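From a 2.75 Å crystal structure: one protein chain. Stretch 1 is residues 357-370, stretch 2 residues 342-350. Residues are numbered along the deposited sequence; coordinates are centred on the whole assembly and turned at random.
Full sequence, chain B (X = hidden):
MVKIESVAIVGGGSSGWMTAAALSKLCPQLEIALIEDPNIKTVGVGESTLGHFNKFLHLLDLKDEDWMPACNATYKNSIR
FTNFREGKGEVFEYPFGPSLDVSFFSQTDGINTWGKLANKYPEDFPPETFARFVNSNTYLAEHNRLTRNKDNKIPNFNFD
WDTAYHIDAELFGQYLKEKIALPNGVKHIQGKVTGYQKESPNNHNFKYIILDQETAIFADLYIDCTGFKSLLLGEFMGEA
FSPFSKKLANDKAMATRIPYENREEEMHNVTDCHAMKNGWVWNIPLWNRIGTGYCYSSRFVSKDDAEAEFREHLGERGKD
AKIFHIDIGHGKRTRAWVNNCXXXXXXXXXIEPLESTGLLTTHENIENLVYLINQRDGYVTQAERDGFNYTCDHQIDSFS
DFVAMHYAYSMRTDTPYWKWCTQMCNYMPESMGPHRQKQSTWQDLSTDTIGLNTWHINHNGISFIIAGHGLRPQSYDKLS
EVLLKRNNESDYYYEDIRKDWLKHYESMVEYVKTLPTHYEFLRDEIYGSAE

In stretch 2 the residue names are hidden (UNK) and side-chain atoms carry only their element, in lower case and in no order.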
# COMPACT_ATOMS: atom_id res chain seq x y z
N THR B 357 -27.93 -0.28 1.03
CA THR B 357 -26.92 -1.35 1.22
C THR B 357 -27.62 -2.57 1.86
O THR B 357 -26.98 -3.63 1.92
CB THR B 357 -25.69 -0.70 1.89
OG1 THR B 357 -24.65 -1.65 2.08
CG2 THR B 357 -26.00 0.01 3.20
N GLY B 358 -28.91 -2.44 2.20
CA GLY B 358 -29.78 -3.51 2.72
C GLY B 358 -29.42 -4.90 2.21
O GLY B 358 -29.02 -5.73 3.00
N LEU B 359 -29.53 -5.14 0.91
CA LEU B 359 -29.35 -6.48 0.28
C LEU B 359 -27.87 -6.80 0.05
O LEU B 359 -27.62 -7.93 -0.45
CB LEU B 359 -30.12 -6.53 -1.05
CG LEU B 359 -31.63 -6.75 -0.96
CD1 LEU B 359 -32.19 -7.18 -2.31
CD2 LEU B 359 -31.99 -7.77 0.10
N LEU B 360 -26.93 -5.91 0.37
CA LEU B 360 -25.49 -6.09 0.02
C LEU B 360 -24.94 -7.33 0.74
O LEU B 360 -24.43 -8.25 0.09
CB LEU B 360 -24.68 -4.85 0.45
CG LEU B 360 -23.19 -4.94 0.15
CD1 LEU B 360 -22.94 -4.78 -1.35
CD2 LEU B 360 -22.43 -3.87 0.94
N THR B 361 -25.04 -7.30 2.06
CA THR B 361 -24.72 -8.42 2.98
C THR B 361 -25.26 -9.74 2.39
O THR B 361 -24.68 -10.80 2.72
CB THR B 361 -25.23 -8.05 4.39
OG1 THR B 361 -24.91 -9.13 5.27
CG2 THR B 361 -26.72 -7.77 4.44
N THR B 362 -26.30 -9.70 1.55
CA THR B 362 -27.01 -10.90 1.01
C THR B 362 -26.40 -11.34 -0.33
O THR B 362 -25.84 -12.45 -0.34
CB THR B 362 -28.52 -10.68 0.91
OG1 THR B 362 -28.96 -10.19 2.19
CG2 THR B 362 -29.29 -11.93 0.53
N HIS B 363 -26.52 -10.56 -1.42
CA HIS B 363 -26.16 -11.04 -2.79
C HIS B 363 -24.64 -11.20 -2.91
O HIS B 363 -24.22 -12.11 -3.65
CB HIS B 363 -26.74 -10.20 -3.96
CG HIS B 363 -26.61 -8.72 -3.82
ND1 HIS B 363 -27.69 -7.88 -4.03
CD2 HIS B 363 -25.58 -7.93 -3.46
CE1 HIS B 363 -27.32 -6.63 -3.82
NE2 HIS B 363 -26.03 -6.64 -3.47
N GLU B 364 -23.84 -10.40 -2.19
CA GLU B 364 -22.37 -10.54 -2.14
C GLU B 364 -22.02 -11.92 -1.58
O GLU B 364 -21.28 -12.66 -2.25
CB GLU B 364 -21.75 -9.40 -1.33
CG GLU B 364 -20.28 -9.60 -0.97
CD GLU B 364 -19.28 -9.42 -2.09
OE1 GLU B 364 -19.67 -9.01 -3.24
OE2 GLU B 364 -18.10 -9.67 -1.82
N ASN B 365 -22.54 -12.27 -0.41
CA ASN B 365 -22.26 -13.58 0.24
C ASN B 365 -22.79 -14.71 -0.64
O ASN B 365 -22.12 -15.75 -0.71
CB ASN B 365 -22.78 -13.63 1.67
CG ASN B 365 -21.86 -12.89 2.62
OD1 ASN B 365 -20.97 -12.17 2.18
ND2 ASN B 365 -22.07 -13.05 3.92
N ILE B 366 -23.94 -14.53 -1.31
CA ILE B 366 -24.53 -15.57 -2.20
C ILE B 366 -23.56 -15.81 -3.36
O ILE B 366 -23.22 -16.98 -3.61
CB ILE B 366 -25.95 -15.20 -2.67
CG1 ILE B 366 -26.95 -15.22 -1.52
CG2 ILE B 366 -26.38 -16.12 -3.81
CD1 ILE B 366 -28.31 -14.66 -1.84
N GLU B 367 -23.13 -14.74 -4.04
CA GLU B 367 -22.23 -14.82 -5.23
C GLU B 367 -20.88 -15.41 -4.82
O GLU B 367 -20.36 -16.24 -5.59
CB GLU B 367 -22.16 -13.49 -5.97
CG GLU B 367 -21.47 -12.35 -5.29
CD GLU B 367 -21.70 -10.98 -5.96
OE1 GLU B 367 -22.75 -10.81 -6.65
OE2 GLU B 367 -20.82 -10.08 -5.78
N ASN B 368 -20.36 -15.06 -3.64
CA ASN B 368 -19.08 -15.59 -3.09
C ASN B 368 -19.21 -17.08 -2.73
O ASN B 368 -18.22 -17.83 -2.90
CB ASN B 368 -18.58 -14.75 -1.92
CG ASN B 368 -18.16 -13.36 -2.31
OD1 ASN B 368 -18.09 -13.04 -3.49
ND2 ASN B 368 -17.89 -12.52 -1.32
N LEU B 369 -20.38 -17.50 -2.27
CA LEU B 369 -20.66 -18.93 -1.95
C LEU B 369 -20.75 -19.74 -3.24
O LEU B 369 -20.10 -20.80 -3.32
CB LEU B 369 -21.96 -19.02 -1.15
CG LEU B 369 -22.27 -20.40 -0.59
CD1 LEU B 369 -21.13 -20.87 0.31
CD2 LEU B 369 -23.60 -20.37 0.15
N VAL B 370 -21.52 -19.25 -4.22
CA VAL B 370 -21.70 -19.87 -5.57
C VAL B 370 -20.32 -20.01 -6.21
O VAL B 370 -20.07 -21.07 -6.84
CB VAL B 370 -22.67 -19.07 -6.46
CG1 VAL B 370 -22.59 -19.51 -7.91
CG2 VAL B 370 -24.10 -19.18 -5.98
N UNK B 342 -22.98 -20.82 7.41
CA UNK B 342 -22.70 -19.51 6.74
C UNK B 342 -23.85 -18.55 7.03
O UNK B 342 -24.99 -18.94 6.75
c UNK B 342 -22.54 -19.65 5.22
c UNK B 342 -22.10 -18.34 4.58
c UNK B 342 -21.57 -20.75 4.85
N UNK B 343 -23.54 -17.35 7.49
CA UNK B 343 -24.49 -16.23 7.61
C UNK B 343 -24.67 -15.52 6.28
O UNK B 343 -23.64 -15.10 5.69
N UNK B 344 -25.92 -15.43 5.81
CA UNK B 344 -26.31 -14.67 4.58
C UNK B 344 -27.44 -13.71 4.98
O UNK B 344 -28.47 -14.18 5.49
c UNK B 344 -25.59 -16.60 3.10
c UNK B 344 -26.73 -15.61 3.43
c UNK B 344 -25.61 -17.17 1.70
c UNK B 344 -27.19 -14.83 2.21
N UNK B 345 -27.23 -12.41 4.78
CA UNK B 345 -28.17 -11.34 5.13
C UNK B 345 -27.92 -10.81 6.53
O UNK B 345 -26.74 -10.75 6.95
N UNK B 346 -28.98 -10.46 7.25
CA UNK B 346 -28.90 -9.72 8.53
C UNK B 346 -28.34 -10.62 9.63
O UNK B 346 -27.83 -10.06 10.61
c UNK B 346 -29.87 -7.46 7.03
c UNK B 346 -30.91 -8.21 7.86
c UNK B 346 -30.29 -9.17 8.88
c UNK B 346 -31.81 -7.20 8.56
N UNK B 347 -28.40 -11.94 9.47
CA UNK B 347 -27.78 -12.93 10.38
C UNK B 347 -26.26 -12.69 10.47
O UNK B 347 -25.68 -12.99 11.54
o UNK B 347 -27.60 -14.54 8.62
c UNK B 347 -28.07 -14.34 9.94
N UNK B 348 -25.65 -12.18 9.40
CA UNK B 348 -24.19 -11.86 9.36
C UNK B 348 -23.96 -10.39 9.72
O UNK B 348 -23.20 -10.12 10.68
c UNK B 348 -19.89 -11.26 8.58
c UNK B 348 -21.13 -11.87 8.67
c UNK B 348 -19.71 -10.23 7.66
c UNK B 348 -21.99 -10.49 6.97
o UNK B 348 -18.50 -9.61 7.54
c UNK B 348 -20.77 -9.85 6.86
c UNK B 348 -23.54 -12.18 8.02
c UNK B 348 -22.19 -11.51 7.87
N UNK B 349 -24.55 -9.47 8.96
CA UNK B 349 -24.24 -8.03 9.07
C UNK B 349 -25.35 -7.15 8.52
O UNK B 349 -26.26 -7.65 7.81
N UNK B 350 -25.29 -5.86 8.86
CA UNK B 350 -26.28 -4.85 8.46
C UNK B 350 -25.64 -3.46 8.61
O UNK B 350 -25.03 -3.19 9.66
c UNK B 350 -30.48 -1.91 8.84
c UNK B 350 -29.64 -4.06 8.24
c UNK B 350 -28.49 -2.77 9.87
c UNK B 350 -28.58 -3.93 9.13
c UNK B 350 -30.57 -3.05 8.09
c UNK B 350 -29.44 -1.76 9.72
c UNK B 350 -27.56 -5.03 9.29

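Position 342 carries three side-chain carbons, one of them bonded to the other two. The fork at the first carbon and the absence of any heteroatom make it Val342. Its CA-to-CB bond points toward the helix of stretch 1, but its nearest approach, from Val342 CG2 to Leu369 CD1, is 4.6 Å.

Position 343 has no side-chain atoms. It is Gly343. Its carbonyl takes a hydrogen bond from the helix, Asn365 ND2 to Gly343 O, at 3.1 Å.

Position 344 has four carbons, forked at the first, with one arm two carbons long. That pattern is Ile344. Its CB points sideways, yet the end of the side chain comes nearer the helix. Ile344 CG2 lies 3.8 Å from Ile366 CG1, and Ile344 CD1 lies 4.1 Å from Leu369 CD2. Ile344 CG2 is also 3.7 Å from Thr362 O.

Position 345 again lacks a side chain and is Gly345. Its phi is positive, which by itself favours glycine. Its CA is 3.3 Å from Thr362 OG1, and an ideal CB would stand equally close to that oxygen.

Position 346 has four carbons, forked at the second. This is Leu346. Its CB points away, but Leu346 CD2 reaches back to 4.1 Å from Thr361 CG2.

Position 347 shows one carbon and then one oxygen, a hydroxyl: Ser347. It does not touch stretch 1, and its OG is hydrogen-bonded elsewhere in the structure.

Position 348 has one carbon leading to a six-carbon ring that bears an oxygen. It is Tyr348. Thr361 OG1 lies at the ring edge, 3.6 Å from Tyr348 CD2.

Position 349 has no side-chain atoms and is Gly349. Its carbonyl oxygen, Gly349 O, is 3.2 Å from Thr361 OG1.

Position 350 has one carbon and a six-carbon ring without oxygen, so it is Phe350. Its side chain comes no nearer to stretch 1 than 5.4 Å, from Phe350 CE2 to Gly358 CA.

The contact joins one side of a helix to a bent segment. Thr361, Asn365 and Leu369 are spaced four apart, about one turn each, and all point toward stretch 2. Asn365 supplies the settled hydrogen bond, to a backbone carbonyl. The Thr361 hydroxyl faces two more carbonyl oxygens, 3.0 Å from OG1 to Gly345 O and 3.2 Å from OG1 to Gly349 O; its single proton could serve either. Ile344 adds the apolar part, packing against Ile366 and Leu369. At Gly345 the backbone comes close, with its CA 4.3 Å from Thr362 CA.

Stretch 2 342-350: VGIGLSYGF
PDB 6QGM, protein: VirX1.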